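Local coordinates for putative exported protein (Bacteroides fragilis, PDB 4RAA) that is of unknown function but folds as a six-bladed beta-propeller of the YWTD superfamily and is probably exported from the cytoplasm, at residues N42-L53 / Y307-V318; L54-L63 / Y86-V94. All coordinates share one frame; numbering follows the deposited sequence.

Interaction 1 of 2, residues N42-L53 / Y307-V318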
loop_
_atom_site.group_PDB
_atom_site.type_symbol
_atom_site.label_atom_id
_atom_site.label_comp_id
_atom_site.label_asym_id
_atom_site.label_seq_id
_atom_site.Cartn_x
_atom_site.Cartn_y
_atom_site.Cartn_z
ATOM N N ASN A 42 26.917 7.894 -10.232
ATOM C CA ASN A 42 26.846 8.809 -9.101
ATOM C C ASN A 42 26.623 8.014 -7.810
ATOM O O ASN A 42 25.957 6.987 -7.846
ATOM C CB ASN A 42 25.670 9.749 -9.426
ATOM C CG ASN A 42 25.361 10.751 -8.335
ATOM O OD1 ASN A 42 24.607 10.457 -7.405
ATOM N ND2 ASN A 42 25.870 11.975 -8.496
ATOM N N VAL A 43 27.219 8.443 -6.698
ATOM C CA VAL A 43 26.961 7.813 -5.381
ATOM C C VAL A 43 26.162 8.878 -4.641
ATOM O O VAL A 43 26.718 9.682 -3.882
ATOM C CB VAL A 43 28.236 7.354 -4.624
ATOM C CG1 VAL A 43 27.897 6.781 -3.247
ATOM C CG2 VAL A 43 28.974 6.301 -5.437
ATOM N N GLY A 44 24.855 8.891 -4.917
ATOM C CA GLY A 44 23.929 9.871 -4.353
ATOM C C GLY A 44 23.719 9.767 -2.859
ATOM O O GLY A 44 23.824 10.770 -2.157
ATOM N N LEU A 45 23.423 8.554 -2.384
ATOM C CA LEU A 45 23.134 8.288 -0.972
ATOM C C LEU A 45 23.770 6.967 -0.552
ATOM O O LEU A 45 23.844 6.045 -1.363
ATOM C CB LEU A 45 21.612 8.245 -0.793
ATOM C CG LEU A 45 20.946 7.891 0.546
ATOM C CD1 LEU A 45 21.341 8.832 1.686
ATOM C CD2 LEU A 45 19.428 7.880 0.370
ATOM N N ILE A 46 24.215 6.879 0.704
ATOM C CA ILE A 46 24.848 5.665 1.243
ATOM C C ILE A 46 24.447 5.395 2.704
ATOM O O ILE A 46 24.389 6.320 3.497
ATOM C CB ILE A 46 26.385 5.718 1.060
ATOM C CG1 ILE A 46 27.031 4.355 1.344
ATOM C CG2 ILE A 46 27.025 6.812 1.912
ATOM C CD1 ILE A 46 28.489 4.289 0.941
ATOM N N ARG A 47 24.163 4.123 3.024
ATOM C CA ARG A 47 23.754 3.671 4.359
ATOM C C ARG A 47 24.387 2.322 4.702
ATOM O O ARG A 47 24.536 1.479 3.820
ATOM C CB ARG A 47 22.225 3.490 4.431
ATOM C CG ARG A 47 21.367 4.724 4.162
ATOM C CD ARG A 47 21.581 5.820 5.191
ATOM N NE ARG A 47 20.664 6.956 5.013
ATOM C CZ ARG A 47 20.811 8.185 5.539
ATOM N NH1 ARG A 47 21.888 8.524 6.269
ATOM N NH2 ARG A 47 19.875 9.119 5.306
ATOM N N GLU A 48 24.738 2.127 5.981
ATOM C CA GLU A 48 25.269 0.849 6.478
ATOM C C GLU A 48 24.102 -0.098 6.742
ATOM O O GLU A 48 23.013 0.348 7.080
ATOM C CB GLU A 48 26.030 0.999 7.809
ATOM C CG GLU A 48 27.272 1.884 7.816
ATOM C CD GLU A 48 28.070 1.757 9.122
ATOM O OE1 GLU A 48 28.579 0.652 9.421
ATOM O OE2 GLU A 48 28.217 2.765 9.846
ATOM N N LEU A 49 24.346 -1.400 6.609
ATOM C CA LEU A 49 23.347 -2.447 6.905
ATOM C C LEU A 49 24.089 -3.770 7.054
ATOM O O LEU A 49 24.503 -4.359 6.044
ATOM C CB LEU A 49 22.279 -2.538 5.810
ATOM C CG LEU A 49 21.221 -3.644 5.952
ATOM C CD1 LEU A 49 20.436 -3.483 7.248
ATOM C CD2 LEU A 49 20.299 -3.659 4.742
ATOM N N ASN A 50 24.242 -4.223 8.305
ATOM C CA ASN A 50 25.027 -5.421 8.652
ATOM C C ASN A 50 26.475 -5.042 8.250
ATOM O O ASN A 50 26.913 -3.949 8.631
ATOM C CB ASN A 50 24.459 -6.699 7.990
ATOM C CG ASN A 50 22.940 -6.820 8.127
ATOM O OD1 ASN A 50 22.269 -7.263 7.195
ATOM N ND2 ASN A 50 22.392 -6.395 9.268
ATOM N N ASN A 51 27.203 -5.874 7.497
ATOM C CA ASN A 51 28.534 -5.493 6.987
ATOM C C ASN A 51 28.462 -5.249 5.478
ATOM O O ASN A 51 29.258 -5.792 4.694
ATOM C CB ASN A 51 29.627 -6.507 7.404
ATOM C CG ASN A 51 30.178 -6.244 8.803
ATOM O OD1 ASN A 51 29.562 -5.549 9.617
ATOM N ND2 ASN A 51 31.357 -6.793 9.082
ATOM N N CYS A 52 27.500 -4.407 5.091
ATOM C CA CYS A 52 27.279 -4.021 3.699
ATOM C C CYS A 52 26.997 -2.522 3.576
ATOM O O CYS A 52 26.627 -1.855 4.549
ATOM C CB CYS A 52 26.127 -4.825 3.072
ATOM S SG CYS A 52 26.425 -6.599 2.913
ATOM N N LEU A 53 27.176 -2.026 2.353
ATOM C CA LEU A 53 26.969 -0.639 1.988
ATOM C C LEU A 53 25.836 -0.546 0.973
ATOM O O LEU A 53 25.982 -1.014 -0.165
ATOM C CB LEU A 53 28.241 -0.073 1.344
ATOM C CG LEU A 53 29.542 -0.137 2.136
ATOM C CD1 LEU A 53 30.662 0.417 1.267
ATOM C CD2 LEU A 53 29.442 0.608 3.464
ATOM N N TYR A 307 31.457 16.577 -4.859
ATOM C CA TYR A 307 30.355 16.526 -3.904
ATOM C C TYR A 307 30.554 15.467 -2.822
ATOM O O TYR A 307 31.295 14.495 -3.007
ATOM C CB TYR A 307 29.027 16.238 -4.639
ATOM C CG TYR A 307 28.977 14.889 -5.343
ATOM C CD1 TYR A 307 29.611 14.691 -6.589
ATOM C CD2 TYR A 307 28.286 13.810 -4.776
ATOM C CE1 TYR A 307 29.565 13.451 -7.228
ATOM C CE2 TYR A 307 28.229 12.570 -5.408
ATOM C CZ TYR A 307 28.862 12.387 -6.632
ATOM O OH TYR A 307 28.798 11.147 -7.246
ATOM N N PHE A 308 29.874 15.681 -1.702
ATOM C CA PHE A 308 29.830 14.722 -0.604
ATOM C C PHE A 308 28.534 13.932 -0.739
ATOM O O PHE A 308 27.462 14.527 -0.916
ATOM C CB PHE A 308 29.917 15.408 0.776
ATOM C CG PHE A 308 31.319 15.534 1.292
ATOM C CD1 PHE A 308 32.103 16.647 0.988
ATOM C CD2 PHE A 308 31.876 14.513 2.067
ATOM C CE1 PHE A 308 33.411 16.749 1.461
ATOM C CE2 PHE A 308 33.176 14.608 2.547
ATOM C CZ PHE A 308 33.949 15.726 2.240
ATOM N N SER A 309 28.638 12.598 -0.686
ATOM C CA SER A 309 27.459 11.730 -0.680
ATOM C C SER A 309 26.746 11.966 0.623
ATOM O O SER A 309 27.390 12.226 1.651
ATOM C CB SER A 309 27.816 10.244 -0.728
ATOM O OG SER A 309 28.467 9.928 -1.923
ATOM N N ILE A 310 25.424 11.879 0.584
ATOM C CA ILE A 310 24.636 11.999 1.803
ATOM C C ILE A 310 24.786 10.629 2.507
ATOM O O ILE A 310 24.929 9.603 1.843
ATOM C CB ILE A 310 23.208 12.519 1.510
ATOM C CG1 ILE A 310 23.324 13.942 0.907
ATOM C CG2 ILE A 310 22.379 12.548 2.793
ATOM C CD1 ILE A 310 22.131 14.448 0.126
ATOM N N GLY A 311 24.802 10.650 3.841
ATOM C CA GLY A 311 25.083 9.482 4.701
ATOM C C GLY A 311 26.551 9.372 5.132
ATOM O O GLY A 311 27.441 10.024 4.569
ATOM N N SER A 312 26.786 8.539 6.140
ATOM C CA SER A 312 28.119 8.255 6.686
ATOM C C SER A 312 28.272 6.760 7.014
ATOM O O SER A 312 27.286 6.013 7.013
ATOM C CB SER A 312 28.394 9.132 7.908
ATOM O OG SER A 312 27.318 9.105 8.823
ATOM N N VAL A 313 29.513 6.335 7.265
ATOM C CA VAL A 313 29.857 4.922 7.529
ATOM C C VAL A 313 30.862 4.857 8.684
ATOM O O VAL A 313 32.006 5.282 8.512
ATOM C CB VAL A 313 30.477 4.273 6.255
ATOM C CG1 VAL A 313 30.861 2.808 6.485
ATOM C CG2 VAL A 313 29.534 4.403 5.056
ATOM N N ASP A 314 30.442 4.350 9.850
ATOM C CA ASP A 314 31.301 4.273 11.058
ATOM C C ASP A 314 31.847 5.700 11.360
ATOM O O ASP A 314 33.061 5.915 11.519
ATOM C CB ASP A 314 32.406 3.199 10.847
ATOM C CG ASP A 314 33.300 2.981 12.072
ATOM O OD1 ASP A 314 32.839 3.162 13.224
ATOM O OD2 ASP A 314 34.482 2.628 11.858
ATOM N N ASP A 315 30.924 6.669 11.350
ATOM C CA ASP A 315 31.213 8.097 11.530
ATOM C C ASP A 315 32.170 8.742 10.477
ATOM O O ASP A 315 32.694 9.833 10.723
ATOM C CB ASP A 315 31.669 8.379 12.982
ATOM C CG ASP A 315 30.592 8.039 14.038
ATOM O OD1 ASP A 315 29.391 7.899 13.715
ATOM O OD2 ASP A 315 30.957 7.952 15.232
ATOM N N TYR A 316 32.374 8.096 9.318
ATOM C CA TYR A 316 33.196 8.643 8.213
ATOM C C TYR A 316 32.275 9.253 7.150
ATOM O O TYR A 316 31.294 8.628 6.754
ATOM C CB TYR A 316 34.086 7.588 7.515
ATOM C CG TYR A 316 35.354 7.163 8.238
ATOM C CD1 TYR A 316 36.562 7.858 8.048
ATOM C CD2 TYR A 316 35.367 6.042 9.079
ATOM C CE1 TYR A 316 37.733 7.462 8.692
ATOM C CE2 TYR A 316 36.534 5.640 9.733
ATOM C CZ TYR A 316 37.711 6.347 9.534
ATOM O OH TYR A 316 38.850 5.944 10.185
ATOM N N HIS A 317 32.614 10.461 6.693
ATOM C CA HIS A 317 31.891 11.152 5.617
ATOM C C HIS A 317 32.388 10.546 4.310
ATOM O O HIS A 317 33.578 10.249 4.202
ATOM C CB HIS A 317 32.158 12.654 5.659
ATOM C CG HIS A 317 31.653 13.306 6.900
ATOM N ND1 HIS A 317 30.563 14.146 6.906
ATOM C CD2 HIS A 317 32.048 13.192 8.191
ATOM C CE1 HIS A 317 30.327 14.545 8.144
ATOM N NE2 HIS A 317 31.210 13.980 8.942
ATOM N N VAL A 318 31.485 10.364 3.340
ATOM C CA VAL A 318 31.791 9.711 2.062
ATOM C C VAL A 318 31.806 10.727 0.929
ATOM O O VAL A 318 30.921 11.571 0.853
ATOM C CB VAL A 318 30.757 8.604 1.729
ATOM C CG1 VAL A 318 31.096 7.906 0.401
ATOM C CG2 VAL A 318 30.683 7.589 2.866
#
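With chi1 of Y307 at 63°, its CG sits between the backbone N and the carbonyl carbon, and the ring reaches across to the chain at N42 and V43. There Y307 OH accepts a nearly straight hydrogen bond from V43 N at 3.2 Å. The amide plane of N42 is almost parallel to the ring, 3° apart, while V43 O lies at the ring's edge, in its plane. V43 O accepts a hydrogen bond from S309 OG at 2.6 Å, the hydroxyl having been brought round by a chi1 of -64° that leaves OG anti to the carbonyl carbon; the donor is tilted from the carbonyl plane. Beyond it the backbones meet at a single bridge, L45 with I310: I46 N gives to I310 O at 3.0 Å, and a weaker bond runs from I310 N to G44 O. One residue on, G311 CA makes a CH...O contact with I46 O at 3.5 Å; the backbone angles of G311 by themselves favour glycine. This is a join between neighbouring propeller blades, edge strand 45-49 of one meeting the sheet where a type I' turn from V313 to Y316 links 312-313 to 316-321. I46 CG2 packs on V318 CG2 at 3.9 Å, and L53 CD2 touches V313 CG1. At the far end the extended E48 side chain passes V313, its CG 3.9 Å from V313 CG1. E48 OE2 accepts D314 N at 2.7 Å from above the carboxylate plane, while OE1 pairs with K68 in a salt bridge.

Interaction 2 of 2, residues L54-L63 / Y86-V94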
loop_
_atom_site.group_PDB
_atom_site.type_symbol
_atom_site.label_atom_id
_atom_site.label_comp_id
_atom_site.label_asym_id
_atom_site.label_seq_id
_atom_site.Cartn_x
_atom_site.Cartn_y
_atom_site.Cartn_z
ATOM N N LEU A 54 24.708 0.035 1.383
ATOM C CA LEU A 54 23.595 0.292 0.464
ATOM C C LEU A 54 23.930 1.601 -0.257
ATOM O O LEU A 54 24.085 2.623 0.404
ATOM C CB LEU A 54 22.247 0.382 1.197
ATOM C CG LEU A 54 21.500 -0.935 1.447
ATOM C CD1 LEU A 54 22.382 -2.027 2.029
ATOM C CD2 LEU A 54 20.285 -0.682 2.332
ATOM N N ILE A 55 24.069 1.555 -1.586
ATOM C CA ILE A 55 24.406 2.728 -2.414
ATOM C C ILE A 55 23.321 2.960 -3.454
ATOM O O ILE A 55 22.973 2.033 -4.183
ATOM C CB ILE A 55 25.771 2.544 -3.130
ATOM C CG1 ILE A 55 26.903 2.568 -2.092
ATOM C CG2 ILE A 55 26.007 3.627 -4.200
ATOM C CD1 ILE A 55 28.280 2.237 -2.626
ATOM N N LEU A 56 22.834 4.204 -3.531
ATOM C CA LEU A 56 21.862 4.641 -4.533
ATOM C C LEU A 56 22.561 5.508 -5.576
ATOM O O LEU A 56 23.213 6.486 -5.226
ATOM C CB LEU A 56 20.748 5.450 -3.887
ATOM C CG LEU A 56 19.712 6.148 -4.776
ATOM C CD1 LEU A 56 19.057 5.185 -5.752
ATOM C CD2 LEU A 56 18.676 6.805 -3.881
ATOM N N ASP A 57 22.417 5.136 -6.844
ATOM C CA ASP A 57 22.957 5.877 -7.976
ATOM C C ASP A 57 21.784 6.701 -8.492
ATOM O O ASP A 57 21.120 6.304 -9.442
ATOM C CB ASP A 57 23.514 4.893 -9.025
ATOM C CG ASP A 57 24.008 5.569 -10.304
ATOM O OD1 ASP A 57 23.994 6.811 -10.397
ATOM O OD2 ASP A 57 24.423 4.835 -11.232
ATOM N N SER A 58 21.549 7.862 -7.873
ATOM C CA SER A 58 20.416 8.749 -8.249
ATOM C C SER A 58 20.492 9.373 -9.663
ATOM O O SER A 58 19.515 9.980 -10.117
ATOM C CB SER A 58 20.172 9.821 -7.173
ATOM O OG SER A 58 21.373 10.473 -6.814
ATOM N N ALA A 59 21.635 9.234 -10.335
ATOM C CA ALA A 59 21.793 9.659 -11.719
ATOM C C ALA A 59 21.099 8.650 -12.653
ATOM O O ALA A 59 20.310 9.057 -13.504
ATOM C CB ALA A 59 23.264 9.793 -12.063
ATOM N N ASN A 60 21.408 7.355 -12.493
ATOM C CA ASN A 60 20.782 6.247 -13.261
ATOM C C ASN A 60 19.621 5.530 -12.533
ATOM O O ASN A 60 18.975 4.665 -13.123
ATOM C CB ASN A 60 21.836 5.198 -13.647
ATOM C CG ASN A 60 22.911 5.737 -14.584
ATOM O OD1 ASN A 60 22.682 6.664 -15.364
ATOM N ND2 ASN A 60 24.088 5.125 -14.533
ATOM N N SER A 61 19.375 5.884 -11.269
ATOM C CA SER A 61 18.320 5.316 -10.417
ATOM C C SER A 61 18.394 3.805 -10.170
ATOM O O SER A 61 17.386 3.121 -10.262
ATOM C CB SER A 61 16.927 5.701 -10.928
ATOM O OG SER A 61 15.922 5.233 -10.033
ATOM N N ASN A 62 19.589 3.316 -9.849
ATOM C CA ASN A 62 19.841 1.910 -9.500
ATOM C C ASN A 62 20.213 1.862 -8.023
ATOM O O ASN A 62 21.000 2.690 -7.569
ATOM C CB ASN A 62 21.005 1.354 -10.325
ATOM C CG ASN A 62 20.703 1.313 -11.811
ATOM O OD1 ASN A 62 19.692 0.756 -12.228
ATOM N ND2 ASN A 62 21.586 1.878 -12.618
ATOM N N LEU A 63 19.649 0.912 -7.278
ATOM C CA LEU A 63 19.957 0.737 -5.858
ATOM C C LEU A 63 20.835 -0.500 -5.769
ATOM O O LEU A 63 20.383 -1.582 -6.130
ATOM C CB LEU A 63 18.668 0.570 -5.045
ATOM C CG LEU A 63 18.767 0.401 -3.528
ATOM C CD1 LEU A 63 19.476 1.583 -2.891
ATOM C CD2 LEU A 63 17.383 0.236 -2.906
ATOM N N TYR A 86 11.547 0.142 -10.782
ATOM C CA TYR A 86 11.583 1.612 -10.585
ATOM C C TYR A 86 12.194 2.432 -11.731
ATOM O O TYR A 86 12.996 1.908 -12.487
ATOM C CB TYR A 86 12.325 1.947 -9.279
ATOM C CG TYR A 86 13.624 1.171 -9.015
ATOM C CD1 TYR A 86 14.768 1.356 -9.808
ATOM C CD2 TYR A 86 13.717 0.263 -7.947
ATOM C CE1 TYR A 86 15.938 0.637 -9.562
ATOM C CE2 TYR A 86 14.893 -0.447 -7.697
ATOM C CZ TYR A 86 16.007 -0.249 -8.516
ATOM O OH TYR A 86 17.194 -0.922 -8.325
ATOM N N ILE A 87 11.822 3.716 -11.829
ATOM C CA ILE A 87 12.341 4.644 -12.867
ATOM C C ILE A 87 13.277 5.693 -12.277
ATOM O O ILE A 87 14.356 5.902 -12.828
ATOM C CB ILE A 87 11.210 5.325 -13.710
ATOM C CG1 ILE A 87 10.773 4.431 -14.882
ATOM C CG2 ILE A 87 11.664 6.617 -14.402
ATOM C CD1 ILE A 87 10.254 3.069 -14.504
ATOM N N LEU A 88 12.851 6.374 -11.213
ATOM C CA LEU A 88 13.643 7.456 -10.616
ATOM C C LEU A 88 13.547 7.526 -9.079
ATOM O O LEU A 88 12.612 8.103 -8.511
ATOM C CB LEU A 88 13.263 8.807 -11.246
ATOM C CG LEU A 88 14.241 9.974 -10.992
ATOM C CD1 LEU A 88 15.547 9.788 -11.766
ATOM C CD2 LEU A 88 13.591 11.298 -11.362
ATOM N N LEU A 89 14.549 6.935 -8.435
ATOM C CA LEU A 89 14.691 6.908 -6.991
ATOM C C LEU A 89 15.321 8.192 -6.464
ATOM O O LEU A 89 16.348 8.629 -6.966
ATOM C CB LEU A 89 15.539 5.694 -6.557
ATOM C CG LEU A 89 14.817 4.384 -6.223
ATOM C CD1 LEU A 89 13.644 4.108 -7.129
ATOM C CD2 LEU A 89 15.797 3.214 -6.200
ATOM N N SER A 90 14.684 8.780 -5.456
ATOM C CA SER A 90 15.173 9.961 -4.752
ATOM C C SER A 90 15.780 9.604 -3.398
ATOM O O SER A 90 16.670 10.301 -2.933
ATOM C CB SER A 90 14.028 10.942 -4.530
ATOM O OG SER A 90 12.956 10.287 -3.885
ATOM N N SER A 91 15.292 8.544 -2.759
ATOM C CA SER A 91 15.763 8.145 -1.431
ATOM C C SER A 91 15.300 6.734 -1.036
ATOM O O SER A 91 14.542 6.087 -1.755
ATOM C CB SER A 91 15.232 9.141 -0.380
ATOM O OG SER A 91 15.758 8.864 0.896
ATOM N N PHE A 92 15.793 6.271 0.109
ATOM C CA PHE A 92 15.363 5.005 0.716
ATOM C C PHE A 92 15.668 5.007 2.224
ATOM O O PHE A 92 16.316 5.914 2.731
ATOM C CB PHE A 92 16.009 3.795 0.015
ATOM C CG PHE A 92 17.503 3.707 0.200
ATOM C CD1 PHE A 92 18.369 4.412 -0.632
ATOM C CD2 PHE A 92 18.052 2.927 1.227
ATOM C CE1 PHE A 92 19.748 4.342 -0.449
ATOM C CE2 PHE A 92 19.430 2.860 1.414
ATOM C CZ PHE A 92 20.282 3.565 0.571
ATOM N N PHE A 93 15.178 4.002 2.935
ATOM C CA PHE A 93 15.478 3.850 4.369
ATOM C C PHE A 93 15.303 2.406 4.792
ATOM O O PHE A 93 14.666 1.626 4.085
ATOM C CB PHE A 93 14.661 4.815 5.261
ATOM C CG PHE A 93 13.177 4.525 5.312
ATOM C CD1 PHE A 93 12.309 5.039 4.338
ATOM C CD2 PHE A 93 12.631 3.764 6.361
ATOM C CE1 PHE A 93 10.937 4.782 4.398
ATOM C CE2 PHE A 93 11.263 3.503 6.418
ATOM C CZ PHE A 93 10.418 4.006 5.436
ATOM N N VAL A 94 15.909 2.068 5.926
ATOM C CA VAL A 94 15.844 0.733 6.514
ATOM C C VAL A 94 14.986 0.923 7.755
ATOM O O VAL A 94 15.220 1.879 8.499
ATOM C CB VAL A 94 17.262 0.233 6.887
ATOM C CG1 VAL A 94 17.215 -1.140 7.564
ATOM C CG2 VAL A 94 18.156 0.211 5.645
#
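L63 reaches toward the strand at 89-94 in three steps. Its CB touches Y86 OH and L89 CD2, the latter 4.1 Å away; chi1 of -179° then swings CG anti to the backbone N, and the tip CD1 ends over one face of the F92 ring. This is a CH-pi contact, CD1 standing 3.9 Å from the ring centroid and 21° off the normal. L56 comes to the same ring differently: its CB meets the edge at F92 CE1, 3.7 Å off, while its CD1 runs on to L89 CB at 3.6 Å. L54 CD2 approaches F92 CE2 obliquely and also meets V94 CG2. Strand 85-94 opens the following four-stranded antiparallel run, probably the next propeller blade, and packs face to face on strands 52-57 and 62-67. Side chains fill the space between segments 54-57 and 89-94, whose axes come within 8.1 Å and run nearly antiparallel (165°). At the turn, where S61 and N62 face D57 in a G1 bulge, the hydroxyl of S61 does the joining: S61 OG accepts L89 N at 2.7 Å. Y86 lies against the 61-63 backbone, with L89 CD2 over the centre of one ring face. Its OH accepts L63 N at 3.2 Å in a nearly straight bond, and I76 O and Q75 NE2 are further hydrogen-bond partners of that hydroxyl.

How the interactions relate
The centres of interactions 1 and 2 lie about 13 Å apart, and both draw on strand 52-57. Strands 45-49, 52-57, 62-67 and 72-79 follow one another across a sheet, probably one blade. Interaction 1 works at its edge strand, 45-49, toward the sheet holding 312-313 and 316-321; interaction 2 packs it on strand 85-94, probably of the next blade. The two contacts meet directly: R47 O lies 2.8 Å from L54 N and G44 N 2.9 Å from L56 O, probable hydrogen bonds. Interaction 2 falls within the span of chain between the segments of interaction 1, which ties this early blade to the one where strands 25-31 and 354-360 pair, closing the ring.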